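Beta-glucoside phosphorylase BglX (Unidentified, PDB 5VQE) probably cleaves beta-glucosides by phosphorolysis, passing the glucosyl unit to phosphate, as a beta-glycoside phosphorylase of glycoside hydrolase family 3. Local coordinates at residues A348-L351 with G352-K356; V26-D30 with D31-G35; R73-T76 with Q77-Q80; Q228-I231 with E232-A235. All coordinates share one frame; numbering follows the deposited sequence.

Contact 1: A348-L351 with G352-K356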
loop_
_atom_site.group_PDB
_atom_site.type_symbol
_atom_site.label_atom_id
_atom_site.label_comp_id
_atom_site.label_asym_id
_atom_site.label_seq_id
_atom_site.Cartn_x
_atom_site.Cartn_y
_atom_site.Cartn_z
ATOM N N ALA A 348 -25.331 -8.268 -5.803
ATOM C CA ALA A 348 -25.102 -9.685 -6.057
ATOM C C ALA A 348 -23.616 -10.017 -5.995
ATOM O O ALA A 348 -23.227 -11.063 -5.464
ATOM C CB ALA A 348 -25.680 -10.084 -7.411
ATOM N N ARG A 349 -22.766 -9.141 -6.534
ATOM C CA ARG A 349 -21.334 -9.412 -6.503
ATOM C C ARG A 349 -20.761 -9.233 -5.102
ATOM O O ARG A 349 -19.785 -9.902 -4.746
ATOM C CB ARG A 349 -20.603 -8.514 -7.504
ATOM C CG ARG A 349 -20.517 -9.106 -8.898
ATOM C CD ARG A 349 -19.451 -8.420 -9.726
ATOM N NE ARG A 349 -19.187 -9.120 -10.984
ATOM C CZ ARG A 349 -19.733 -8.810 -12.161
ATOM N NH1 ARG A 349 -20.595 -7.813 -12.268
ATOM N NH2 ARG A 349 -19.415 -9.505 -13.240
ATOM N N ILE A 350 -21.353 -8.348 -4.298
ATOM C CA ILE A 350 -20.940 -8.194 -2.905
ATOM C C ILE A 350 -21.317 -9.429 -2.100
ATOM O O ILE A 350 -20.485 -10.034 -1.414
ATOM C CB ILE A 350 -21.579 -6.929 -2.305
ATOM C CG1 ILE A 350 -21.096 -5.687 -3.058
ATOM C CG2 ILE A 350 -21.272 -6.828 -0.825
ATOM C CD1 ILE A 350 -21.864 -4.443 -2.732
ATOM N N LEU A 351 -22.590 -9.808 -2.152
ATOM C CA LEU A 351 -23.035 -11.001 -1.449
ATOM C C LEU A 351 -22.302 -12.238 -1.933
ATOM O O LEU A 351 -22.036 -13.146 -1.140
ATOM C CB LEU A 351 -24.535 -11.172 -1.636
ATOM C CG LEU A 351 -25.391 -10.096 -0.988
ATOM C CD1 LEU A 351 -26.833 -10.233 -1.452
ATOM C CD2 LEU A 351 -25.294 -10.196 0.511
ATOM N N GLY A 352 -21.958 -12.291 -3.220
ATOM C CA GLY A 352 -21.257 -13.454 -3.734
ATOM C C GLY A 352 -19.886 -13.638 -3.114
ATOM O O GLY A 352 -19.429 -14.767 -2.918
ATOM N N MET A 353 -19.198 -12.535 -2.809
ATOM C CA MET A 353 -17.900 -12.672 -2.157
ATOM C C MET A 353 -18.070 -13.099 -0.706
ATOM O O MET A 353 -17.234 -13.837 -0.172
ATOM C CB MET A 353 -17.106 -11.366 -2.260
ATOM C CG MET A 353 -16.427 -11.177 -3.619
ATOM S SD MET A 353 -15.122 -12.393 -3.893
ATOM C CE MET A 353 -14.924 -12.387 -5.685
ATOM N N LYS A 354 -19.150 -12.649 -0.060
ATOM C CA LYS A 354 -19.447 -13.095 1.293
ATOM C C LYS A 354 -19.754 -14.586 1.316
ATOM O O LYS A 354 -19.304 -15.306 2.216
ATOM C CB LYS A 354 -20.605 -12.270 1.850
ATOM C CG LYS A 354 -20.214 -10.811 2.034
ATOM C CD LYS A 354 -21.353 -9.926 2.505
ATOM C CE LYS A 354 -20.894 -8.475 2.588
ATOM N NZ LYS A 354 -21.799 -7.567 3.343
ATOM N N ALA A 355 -20.479 -15.075 0.305
ATOM C CA ALA A 355 -20.725 -16.507 0.186
ATOM C C ALA A 355 -19.449 -17.261 -0.159
ATOM O O ALA A 355 -19.227 -18.371 0.338
ATOM C CB ALA A 355 -21.798 -16.769 -0.867
ATOM N N LYS A 356 -18.590 -16.678 -1.002
ATOM C CA LYS A 356 -17.326 -17.332 -1.336
ATOM C C LYS A 356 -16.506 -17.595 -0.080
ATOM O O LYS A 356 -15.891 -18.657 0.063
ATOM C CB LYS A 356 -16.541 -16.467 -2.328
ATOM C CG LYS A 356 -15.203 -17.039 -2.804
ATOM C CD LYS A 356 -14.447 -15.999 -3.640
ATOM C CE LYS A 356 -12.994 -16.392 -3.877
ATOM N NZ LYS A 356 -12.890 -17.567 -4.757
#
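The last turns of helix 340-356 bring Ile350 and Lys354 together, one turn apart, with their side chains side by side and pointing the same way. Ile350 CG2 touches the shaft of the lysine near its end, 3.8 Å from Lys354 CE. Closer to the backbone, Lys354 CG passes 3.5 Å from Ile350 O, and the same oxygen accepts Lys354 N at 3.2 Å, the donor lying in the carbonyl plane. Lys354 starts with CG anti to its carbonyl carbon (chi1 -66°) and is extended beyond it, which carries the ammonium group back along the preceding turn. There Gly60 O, Pro86 O and Gln36 OE1, three oxygens from outside the helix, grip NZ and probably offset the charge of this buried lysine. The helix belongs to the family 3 N-terminal domain, which is of the TIM-barrel type, and here it packs against helices 15-27 and 30-36. Leu351 turns away to rest on Trp20, Val21 and Thr24 of the former and, with Ile350, on Gln36 of the latter, while Leu351 O still receives Ala355 N at 2.9 Å. The first bond of this set, Gly352 N to Ala348 O, is 2.9 Å. Around Met353 the turn is less regular: Met353 N makes weak bonds to Arg349 O (3.3 Å) and Ile350 O (3.1 Å), and Arg349 O also accepts from Tyr11 OH.

Contact 2: V26-D30 with D31-G35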
loop_
_atom_site.group_PDB
_atom_site.type_symbol
_atom_site.label_atom_id
_atom_site.label_comp_id
_atom_site.label_asym_id
_atom_site.label_seq_id
_atom_site.Cartn_x
_atom_site.Cartn_y
_atom_site.Cartn_z
ATOM N N VAL A 26 -33.182 -10.864 -2.731
ATOM C CA VAL A 26 -34.614 -10.601 -2.852
ATOM C C VAL A 26 -35.190 -10.091 -1.540
ATOM O O VAL A 26 -36.141 -9.298 -1.536
ATOM C CB VAL A 26 -35.329 -11.878 -3.335
ATOM C CG1 VAL A 26 -36.842 -11.750 -3.202
ATOM C CG2 VAL A 26 -34.933 -12.174 -4.775
ATOM N N SER A 27 -34.634 -10.523 -0.410
ATOM C CA SER A 27 -35.171 -10.159 0.895
ATOM C C SER A 27 -34.785 -8.753 1.338
ATOM O O SER A 27 -35.320 -8.270 2.342
ATOM C CB SER A 27 -34.702 -11.171 1.949
ATOM O OG SER A 27 -33.371 -10.908 2.379
ATOM N N LEU A 28 -33.878 -8.084 0.634
ATOM C CA LEU A 28 -33.373 -6.795 1.083
ATOM C C LEU A 28 -34.233 -5.661 0.541
ATOM O O LEU A 28 -34.638 -5.674 -0.625
ATOM C CB LEU A 28 -31.920 -6.604 0.640
ATOM C CG LEU A 28 -30.910 -7.603 1.219
ATOM C CD1 LEU A 28 -29.525 -7.376 0.619
ATOM C CD2 LEU A 28 -30.840 -7.531 2.739
ATOM N N SER A 29 -34.520 -4.689 1.402
ATOM C CA SER A 29 -35.082 -3.420 0.962
ATOM C C SER A 29 -34.066 -2.647 0.127
ATOM O O SER A 29 -32.858 -2.909 0.164
ATOM C CB SER A 29 -35.480 -2.562 2.157
ATOM O OG SER A 29 -34.324 -2.166 2.888
ATOM N N ASP A 30 -34.566 -1.657 -0.612
ATOM C CA ASP A 30 -33.665 -0.771 -1.346
ATOM C C ASP A 30 -32.663 -0.113 -0.406
ATOM O O ASP A 30 -31.478 -0.003 -0.734
ATOM C CB ASP A 30 -34.461 0.290 -2.105
ATOM C CG ASP A 30 -35.150 -0.261 -3.331
ATOM O OD1 ASP A 30 -35.034 -1.475 -3.603
ATOM O OD2 ASP A 30 -35.812 0.530 -4.031
ATOM N N ASP A 31 -33.114 0.323 0.772
ATOM C CA ASP A 31 -32.197 0.948 1.722
ATOM C C ASP A 31 -31.109 -0.027 2.167
ATOM O O ASP A 31 -29.950 0.367 2.362
ATOM C CB ASP A 31 -32.968 1.466 2.931
ATOM C CG ASP A 31 -33.552 2.847 2.714
ATOM O OD1 ASP A 31 -33.255 3.481 1.678
ATOM O OD2 ASP A 31 -34.308 3.304 3.599
ATOM N N GLU A 32 -31.466 -1.303 2.343
ATOM C CA GLU A 32 -30.477 -2.299 2.737
ATOM C C GLU A 32 -29.517 -2.601 1.598
ATOM O O GLU A 32 -28.322 -2.831 1.826
ATOM C CB GLU A 32 -31.170 -3.584 3.185
ATOM C CG GLU A 32 -31.797 -3.499 4.546
ATOM C CD GLU A 32 -32.562 -4.752 4.892
ATOM O OE1 GLU A 32 -33.448 -5.157 4.101
ATOM O OE2 GLU A 32 -32.251 -5.347 5.939
ATOM N N LYS A 33 -30.024 -2.633 0.366
ATOM C CA LYS A 33 -29.149 -2.844 -0.780
ATOM C C LYS A 33 -28.182 -1.677 -0.939
ATOM O O LYS A 33 -26.978 -1.875 -1.135
ATOM C CB LYS A 33 -29.980 -3.050 -2.047
ATOM C CG LYS A 33 -30.657 -4.412 -2.137
ATOM C CD LYS A 33 -31.586 -4.473 -3.345
ATOM C CE LYS A 33 -32.494 -5.683 -3.320
ATOM N NZ LYS A 33 -33.407 -5.696 -4.504
ATOM N N LEU A 34 -28.688 -0.442 -0.826
ATOM C CA LEU A 34 -27.808 0.723 -0.890
ATOM C C LEU A 34 -26.729 0.662 0.187
ATOM O O LEU A 34 -25.573 1.027 -0.058
ATOM C CB LEU A 34 -28.628 2.014 -0.763
ATOM C CG LEU A 34 -29.586 2.314 -1.924
ATOM C CD1 LEU A 34 -30.469 3.522 -1.621
ATOM C CD2 LEU A 34 -28.814 2.538 -3.220
ATOM N N GLY A 35 -27.081 0.205 1.389
ATOM C CA GLY A 35 -26.089 0.133 2.451
ATOM C C GLY A 35 -25.007 -0.893 2.158
ATOM O O GLY A 35 -23.840 -0.700 2.516
HETATM O O HOH W 1 -35.198 -4.053 -3.211
#
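Glu32 folds back over Ser29 at the start of helix 30-36, and each of its atoms finds something in the residues just before it. Glu32 CB lies 3.5 Å from Ser29 OG. Glu32 CG comes closer to that hydroxyl oxygen, at 3.3 Å. The chain is extended beyond CG, and Glu32 CD rests 3.9 Å from Leu28 CD2, where the two side chains cross at about a right angle. At the tip, Glu32 OE1 accepts Ser29 N at 2.9 Å with its anti lone pair, in a fairly straight bond (N-H...O 163°). The other oxygen, OE2, turns to a salt bridge with Lys84, which holds the carboxylate from a second direction. In return, Ser29 OG accepts Glu32 N at 3.0 Å; with chi1 at 67° the hydroxyl sits between its own backbone N and carbonyl carbon, within range of that amide. With only an alanine side chain in place of Glu32, Ser29 N is likely to lose its acceptor and Lys84 its carboxylate mate. On the neighbouring side of the turn, Lys33 CG packs 3.8 Å from Leu28 CB. Beyond it, NZ forms a salt bridge with Asp344 of helix 340-356 and donates to a water that in turn donates to Leu28 O and Asp30 OD1. Lys33 N closes the first helical turn onto Ser29 O, at 2.9 Å. The reciprocal bonds between Ser29, the N-cap, and Glu32, three residues on, make the arrangement a capping box.

Contact 3: R73-T76 with Q77-Q80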
loop_
_atom_site.group_PDB
_atom_site.type_symbol
_atom_site.label_atom_id
_atom_site.label_comp_id
_atom_site.label_asym_id
_atom_site.label_seq_id
_atom_site.Cartn_x
_atom_site.Cartn_y
_atom_site.Cartn_z
ATOM N N ARG A 73 -9.785 -7.830 16.953
ATOM C CA ARG A 73 -10.498 -9.089 17.164
ATOM C C ARG A 73 -11.805 -8.852 17.906
ATOM O O ARG A 73 -12.835 -9.459 17.583
ATOM C CB ARG A 73 -9.620 -10.081 17.937
ATOM C CG ARG A 73 -10.274 -11.455 18.139
ATOM C CD ARG A 73 -9.403 -12.413 18.952
ATOM N NE ARG A 73 -9.815 -13.804 18.743
ATOM C CZ ARG A 73 -10.709 -14.456 19.484
ATOM N NH1 ARG A 73 -11.299 -13.863 20.515
ATOM N NH2 ARG A 73 -11.012 -15.717 19.196
ATOM N N GLU A 74 -11.780 -7.979 18.909
ATOM C CA GLU A 74 -13.000 -7.643 19.628
ATOM C C GLU A 74 -13.977 -6.905 18.721
ATOM O O GLU A 74 -15.182 -7.187 18.733
ATOM C CB GLU A 74 -12.648 -6.803 20.860
ATOM C CG GLU A 74 -13.821 -6.460 21.751
ATOM C CD GLU A 74 -13.487 -5.341 22.718
ATOM O OE1 GLU A 74 -14.181 -4.303 22.693
ATOM O OE2 GLU A 74 -12.517 -5.499 23.490
ATOM N N PHE A 75 -13.472 -5.974 17.909
ATOM C CA PHE A 75 -14.342 -5.253 16.985
ATOM C C PHE A 75 -15.018 -6.203 16.000
ATOM O O PHE A 75 -16.207 -6.050 15.700
ATOM C CB PHE A 75 -13.548 -4.187 16.238
ATOM C CG PHE A 75 -13.306 -2.921 17.027
ATOM C CD1 PHE A 75 -13.613 -2.838 18.374
ATOM C CD2 PHE A 75 -12.770 -1.809 16.404
ATOM C CE1 PHE A 75 -13.383 -1.669 19.079
ATOM C CE2 PHE A 75 -12.542 -0.639 17.106
ATOM C CZ PHE A 75 -12.846 -0.570 18.440
ATOM N N THR A 76 -14.280 -7.186 15.477
ATOM C CA THR A 76 -14.884 -8.116 14.528
ATOM C C THR A 76 -16.064 -8.848 15.153
ATOM O O THR A 76 -17.118 -8.998 14.524
ATOM C CB THR A 76 -13.845 -9.119 14.031
ATOM O OG1 THR A 76 -12.851 -8.435 13.263
ATOM C CG2 THR A 76 -14.501 -10.202 13.163
ATOM N N GLN A 77 -15.899 -9.328 16.388
ATOM C CA GLN A 77 -16.984 -10.034 17.058
ATOM C C GLN A 77 -18.191 -9.128 17.231
ATOM O O GLN A 77 -19.324 -9.499 16.896
ATOM C CB GLN A 77 -16.502 -10.555 18.414
ATOM C CG GLN A 77 -15.543 -11.727 18.313
ATOM C CD GLN A 77 -14.937 -12.095 19.656
ATOM O OE1 GLN A 77 -14.213 -11.303 20.260
ATOM N NE2 GLN A 77 -15.238 -13.298 20.134
ATOM N N ARG A 78 -17.964 -7.925 17.747
ATOM C CA ARG A 78 -19.062 -7.000 17.979
ATOM C C ARG A 78 -19.751 -6.627 16.673
ATOM O O ARG A 78 -20.984 -6.653 16.576
ATOM C CB ARG A 78 -18.533 -5.761 18.681
ATOM C CG ARG A 78 -17.968 -6.050 20.064
ATOM C CD ARG A 78 -17.277 -4.829 20.603
ATOM N NE ARG A 78 -18.154 -3.666 20.590
ATOM C CZ ARG A 78 -17.783 -2.449 20.967
ATOM N NH1 ARG A 78 -16.540 -2.226 21.387
ATOM N NH2 ARG A 78 -18.657 -1.454 20.923
ATOM N N LEU A 79 -18.966 -6.286 15.653
ATOM C CA LEU A 79 -19.550 -5.853 14.388
ATOM C C LEU A 79 -20.341 -6.972 13.734
ATOM O O LEU A 79 -21.492 -6.778 13.326
ATOM C CB LEU A 79 -18.452 -5.357 13.453
ATOM C CG LEU A 79 -17.874 -3.998 13.814
ATOM C CD1 LEU A 79 -16.596 -3.766 13.024
ATOM C CD2 LEU A 79 -18.886 -2.897 13.552
ATOM N N GLN A 80 -19.740 -8.157 13.618
ATOM C CA GLN A 80 -20.394 -9.228 12.882
ATOM C C GLN A 80 -21.671 -9.685 13.573
ATOM O O GLN A 80 -22.690 -9.913 12.912
ATOM C CB GLN A 80 -19.438 -10.403 12.700
ATOM C CG GLN A 80 -18.242 -10.112 11.788
ATOM C CD GLN A 80 -18.613 -10.034 10.313
ATOM O OE1 GLN A 80 -19.741 -9.706 9.955
ATOM N NE2 GLN A 80 -17.650 -10.329 9.450
HETATM O O HOH W 2 -11.656 -10.735 21.383
#
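Gln77 lies one turn after Arg73 on helix 69-82, its amide plane 65° from the guanidinium. A water bridges them, donating to Gln77 OE1 at 2.8 Å and accepting from Arg73 NH1 at 3.3 Å. Arg73 NH2 meanwhile bonds to Pro367 O. A leucine in place of Gln77 would probably leave that water without its acceptor and the guanidinium less well fixed. Next, Arg78 lies alongside Glu74, bent at chi3 (54°) so that NH1 turns toward the carboxylate. Glu74 OE1 is at the guanidinium edge, 3.4 Å from Arg78 NH1, a salt bridge whose hydrogen bond is weak. Leu79 CD1 meets Phe75 CB at 4.4 Å, and the side chains of Leu79 and Phe75 both pack on Ile42 and Tyr64. Gln80 is bent at chi2, and its CG lies 4.0 Å from Thr76 CG2, while its amide oxygen accepts Leu87 N. This helix is the crossover of the beta-alpha-beta unit 61-64, 69-82 and 88-91. Phe75 and Leu79 thus face the strands; the Glu74-Arg78 bridge is long and Arg73 meets Gln77 through water, so these two pairs probably add little rigidity, whereas Gln80 is tied directly to Leu87.

Contact 4: Q228-I231 with E232-A235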
loop_
_atom_site.group_PDB
_atom_site.type_symbol
_atom_site.label_atom_id
_atom_site.label_comp_id
_atom_site.label_asym_id
_atom_site.label_seq_id
_atom_site.Cartn_x
_atom_site.Cartn_y
_atom_site.Cartn_z
ATOM N N GLN A 228 -4.388 -7.720 -16.943
ATOM C CA GLN A 228 -4.837 -8.964 -17.560
ATOM C C GLN A 228 -4.228 -10.176 -16.867
ATOM O O GLN A 228 -4.920 -11.171 -16.626
ATOM C CB GLN A 228 -4.507 -8.971 -19.056
ATOM C CG GLN A 228 -5.428 -8.086 -19.885
ATOM C CD GLN A 228 -5.086 -8.100 -21.363
ATOM O OE1 GLN A 228 -3.991 -7.704 -21.766
ATOM N NE2 GLN A 228 -6.021 -8.564 -22.177
ATOM N N ALA A 229 -2.944 -10.103 -16.506
ATOM C CA ALA A 229 -2.280 -11.255 -15.901
ATOM C C ALA A 229 -2.843 -11.579 -14.523
ATOM O O ALA A 229 -3.006 -12.755 -14.177
ATOM C CB ALA A 229 -0.774 -11.006 -15.807
ATOM N N LEU A 230 -3.114 -10.556 -13.708
ATOM C CA LEU A 230 -3.666 -10.801 -12.380
ATOM C C LEU A 230 -5.133 -11.211 -12.453
ATOM O O LEU A 230 -5.603 -12.001 -11.626
ATOM C CB LEU A 230 -3.495 -9.557 -11.509
ATOM C CG LEU A 230 -2.154 -9.472 -10.758
ATOM C CD1 LEU A 230 -2.075 -10.534 -9.664
ATOM C CD2 LEU A 230 -0.986 -9.609 -11.708
ATOM N N ILE A 231 -5.875 -10.685 -13.423
ATOM C CA ILE A 231 -7.260 -11.102 -13.605
ATOM C C ILE A 231 -7.316 -12.588 -13.930
ATOM O O ILE A 231 -8.080 -13.349 -13.326
ATOM C CB ILE A 231 -7.930 -10.251 -14.695
ATOM C CG1 ILE A 231 -8.108 -8.813 -14.193
ATOM C CG2 ILE A 231 -9.275 -10.836 -15.098
ATOM C CD1 ILE A 231 -8.461 -7.812 -15.276
ATOM N N GLU A 232 -6.496 -13.028 -14.886
ATOM C CA GLU A 232 -6.485 -14.440 -15.243
ATOM C C GLU A 232 -6.011 -15.299 -14.085
ATOM O O GLU A 232 -6.459 -16.443 -13.938
ATOM C CB GLU A 232 -5.606 -14.660 -16.472
ATOM C CG GLU A 232 -6.084 -13.896 -17.701
ATOM C CD GLU A 232 -7.561 -14.112 -17.982
ATOM O OE1 GLU A 232 -7.998 -15.283 -17.990
ATOM O OE2 GLU A 232 -8.287 -13.109 -18.176
ATOM N N ASP A 233 -5.125 -14.762 -13.244
ATOM C CA ASP A 233 -4.637 -15.479 -12.073
ATOM C C ASP A 233 -5.709 -15.649 -11.004
ATOM O O ASP A 233 -5.488 -16.407 -10.054
ATOM C CB ASP A 233 -3.410 -14.740 -11.509
ATOM C CG ASP A 233 -2.774 -15.446 -10.303
ATOM O OD1 ASP A 233 -2.316 -16.603 -10.439
ATOM O OD2 ASP A 233 -2.701 -14.819 -9.221
ATOM N N GLY A 234 -6.856 -14.983 -11.133
ATOM C CA GLY A 234 -7.953 -15.145 -10.195
ATOM C C GLY A 234 -8.132 -14.035 -9.178
ATOM O O GLY A 234 -8.801 -14.253 -8.161
ATOM N N ALA A 235 -7.577 -12.852 -9.421
ATOM C CA ALA A 235 -7.783 -11.729 -8.520
ATOM C C ALA A 235 -9.264 -11.564 -8.199
ATOM O O ALA A 235 -10.108 -11.498 -9.099
ATOM C CB ALA A 235 -7.227 -10.458 -9.153
HETATM O O HOH W 3 -10.289 -12.629 -11.617
#
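The carbonyl of Ile231 takes Gly234 N from above its plane, 62° out of it and therefore off the lone pairs, with the nitrogen 3.0 Å from Ile231 O. A water also donates to Ile231 O and joins it to Ala235 O, at 2.8 Å from the latter. Leu230 O, by contrast, receives Ala235 N at 3.1 Å from much nearer its own plane. These two bonds, one from Ala235 back to Leu230 and one from Gly234 back to Ile231, enclose the last turn of helix 216-232 as a Schellman motif. Gly234 ends the helix with a positive phi of 103°, where a CB would press against the carbonyl oxygen of Asp233. With Glu232 CG anti to the carbonyl carbon (chi1 -60°), that atom passes 3.2 Å from Gln228 O, which is also bonded by Glu232 N. The bend at chi2 then brings the carboxylate toward Ile231, though across the contact Glu232 OE2 comes no nearer than 4.0 Å to the methyl Ile231 CG2. Asp233 CB packs 3.3 Å from Ala229 O, and Ala235 CB lies 3.3 Å from Leu230 O, covering the end of the turn. Glu232 O is bonded by Lys9 NZ. Leu230 rests on Ala176 and Lys177 of helix 169-184 and, with Ala235, on Ile192 of strand 191-195; Ile231 leans on Phe279 and Phe281, and the chain then enters strand 237-244.

Overall arrangement
All four contacts are single-helix turns or helix ends in the part of the chain around the family 3 N-terminal domain. Contacts 1 and 2 are closest, with centres 14 Å apart and nearest atoms about 4 Å apart; they do not touch, but Lys33 of contact 2 packs on Leu343 and Val347 of the helix that carries contact 1. Contact 3 lies about 20 Å from contact 1 and contact 4 about 19 Å, centre to centre, while contacts 3 and 4 are 32 Å apart. Two strands link these contacts to the pocket of 2-deoxy-2-fluoroglucose: Met63 is on strand 61-64, just before the helix of contact 3, and Met239 on strand 237-244, which follows contact 4.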